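Local coordinates for protein fructosyl amine:oxygen oxidoreductase (Neosartorya fumigata, PDB 4WCT) that probably catalyses the FAD-dependent oxidative deglycation of fructosyl amines (Amadori products), using oxygen as electron acceptor, at residues Leu246-Gln251 / Val416-Glu421. Numbering follows the deposited sequence.
Sequences LDFKKQ and VRWRPE
Gln-251 NE2 is centred over the six-membered ring of Trp-418, 3.6 Å from each of its six carbons, while Asp-247 O lies at the edge, near the ring plane, 3.8 Å from CH2. The amide stands upright on the ring, planes 87° apart, with the N-H not used by Phe-248 O directed roughly at the ring. Phe-248 approaches the same ring obliquely, CD1 lying 3.8 Å from Trp-418 CZ3, and carries Leu-246 CD2 on one of its own faces. Both ends of the amide are bonded: NE2 donates to Phe-248 O at 2.9 Å, almost in the amide plane, and OE1 accepts from Arg-419 N at 2.8 Å (N-H...O 152°) from above the carbonyl plane. The chain, extended beyond CG (chi2 177°), carries the amide across. Phe-248 O also takes Gln-251 N, from the opposite face of its plane, closing a type I' turn. Lys-249 CB packs on Pro-420 CB at 3.7 Å, and a water bridges their carbonyls. Leu-246 and Phe-248 rest on strand 379-383 of the six-stranded mixed sheet; Gln-251 and Arg-419 touch its edge strand 369-372. Arg-419 also pairs with Asp-365, and Trp-418 meets His-373. With both amide ends engaged, buried Gln-251 has its flip state fixed, tying the turn before strand 253-263 to the loop after helix 410-413.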
# COMPACT_ATOMS: atom_id res chain seq x y z
N LEU A 246 10.45 -3.30 16.32
CA LEU A 246 11.58 -4.18 16.10
C LEU A 246 12.68 -3.34 15.48
O LEU A 246 12.38 -2.44 14.70
CB LEU A 246 11.19 -5.31 15.15
CG LEU A 246 12.27 -6.30 14.73
CD1 LEU A 246 12.52 -7.26 15.89
CD2 LEU A 246 11.85 -7.06 13.48
N ASP A 247 13.93 -3.69 15.73
CA ASP A 247 15.04 -3.10 15.00
C ASP A 247 15.21 -3.76 13.63
O ASP A 247 15.68 -4.89 13.53
CB ASP A 247 16.34 -3.19 15.80
CG ASP A 247 17.50 -2.47 15.13
OD1 ASP A 247 17.34 -1.88 14.03
OD2 ASP A 247 18.64 -2.58 15.68
N PHE A 248 14.66 -3.12 12.60
CA PHE A 248 14.73 -3.64 11.26
C PHE A 248 16.05 -3.33 10.57
O PHE A 248 16.22 -3.66 9.38
CB PHE A 248 13.56 -3.07 10.44
CG PHE A 248 12.28 -3.82 10.60
CD1 PHE A 248 12.05 -4.95 9.84
CD2 PHE A 248 11.34 -3.43 11.53
CE1 PHE A 248 10.87 -5.65 9.97
CE2 PHE A 248 10.16 -4.14 11.66
CZ PHE A 248 9.94 -5.25 10.87
N LYS A 249 17.00 -2.75 11.30
CA LYS A 249 18.36 -2.55 10.76
C LYS A 249 18.31 -1.72 9.48
O LYS A 249 18.97 -2.03 8.49
CB LYS A 249 19.04 -3.91 10.51
CG LYS A 249 19.10 -4.77 11.76
CD LYS A 249 19.91 -4.09 12.85
CE LYS A 249 20.16 -5.03 14.03
NZ LYS A 249 20.55 -4.31 15.27
N LYS A 250 17.45 -0.71 9.50
CA LYS A 250 17.27 0.23 8.39
C LYS A 250 16.55 -0.31 7.16
O LYS A 250 16.40 0.41 6.18
CB LYS A 250 18.57 0.93 7.99
CG LYS A 250 19.23 1.63 9.16
CD LYS A 250 20.48 2.37 8.68
CE LYS A 250 21.24 2.98 9.83
NZ LYS A 250 22.44 3.73 9.33
N GLN A 251 15.93 -1.48 7.29
CA GLN A 251 15.27 -2.08 6.15
C GLN A 251 13.93 -1.43 5.84
O GLN A 251 13.43 -1.57 4.72
CB GLN A 251 15.07 -3.59 6.34
CG GLN A 251 16.37 -4.38 6.39
CD GLN A 251 16.11 -5.84 6.64
OE1 GLN A 251 15.87 -6.62 5.71
NE2 GLN A 251 15.97 -6.18 7.88
N VAL A 416 12.21 -11.63 -0.92
CA VAL A 416 11.56 -10.97 0.20
C VAL A 416 12.19 -11.32 1.55
O VAL A 416 11.66 -11.02 2.60
CB VAL A 416 10.03 -11.21 0.21
CG1 VAL A 416 9.38 -10.70 -1.08
CG2 VAL A 416 9.68 -12.67 0.50
N ARG A 417 13.34 -12.00 1.52
CA ARG A 417 14.04 -12.39 2.74
C ARG A 417 14.53 -11.25 3.62
O ARG A 417 14.75 -10.13 3.15
CB ARG A 417 15.27 -13.23 2.38
CG ARG A 417 16.43 -12.46 1.78
CD ARG A 417 17.54 -13.44 1.46
NE ARG A 417 18.57 -12.88 0.59
CZ ARG A 417 19.57 -12.13 0.99
NH1 ARG A 417 20.56 -11.87 0.12
NH2 ARG A 417 19.67 -11.76 2.29
N TRP A 418 14.78 -11.57 4.89
CA TRP A 418 15.53 -10.69 5.78
C TRP A 418 16.92 -10.35 5.21
O TRP A 418 17.64 -11.26 4.76
CB TRP A 418 15.66 -11.36 7.14
CG TRP A 418 16.27 -10.56 8.20
CD1 TRP A 418 17.55 -10.65 8.69
CD2 TRP A 418 15.60 -9.60 9.06
NE1 TRP A 418 17.74 -9.73 9.66
CE2 TRP A 418 16.55 -9.12 9.96
CE3 TRP A 418 14.28 -9.14 9.15
CZ2 TRP A 418 16.26 -8.13 10.91
CZ3 TRP A 418 13.97 -8.21 10.15
CH2 TRP A 418 14.97 -7.67 10.97
N ARG A 419 17.21 -9.05 5.07
CA ARG A 419 18.34 -8.61 4.23
C ARG A 419 18.94 -7.29 4.74
O ARG A 419 19.05 -6.31 3.99
CB ARG A 419 17.94 -8.54 2.75
CG ARG A 419 16.73 -7.68 2.39
CD ARG A 419 16.21 -8.02 0.99
NE ARG A 419 15.21 -7.06 0.51
CZ ARG A 419 13.91 -7.14 0.74
NH1 ARG A 419 13.40 -8.10 1.47
NH2 ARG A 419 13.12 -6.21 0.24
N PRO A 420 19.30 -7.24 6.03
CA PRO A 420 19.87 -6.02 6.62
C PRO A 420 21.13 -5.53 5.90
O PRO A 420 21.38 -4.31 5.84
CB PRO A 420 20.19 -6.44 8.06
CG PRO A 420 20.40 -7.92 7.98
CD PRO A 420 19.40 -8.40 6.94
N GLU A 421 21.85 -6.43 5.24
CA GLU A 421 23.04 -6.02 4.49
C GLU A 421 22.72 -5.01 3.40
O GLU A 421 23.57 -4.18 3.04
CB GLU A 421 23.79 -7.24 3.92
CG GLU A 421 23.13 -8.01 2.80
CD GLU A 421 22.04 -8.98 3.25
OE1 GLU A 421 21.73 -9.07 4.45
OE2 GLU A 421 21.45 -9.63 2.36
O HOH W 1 21.58 -2.64 8.05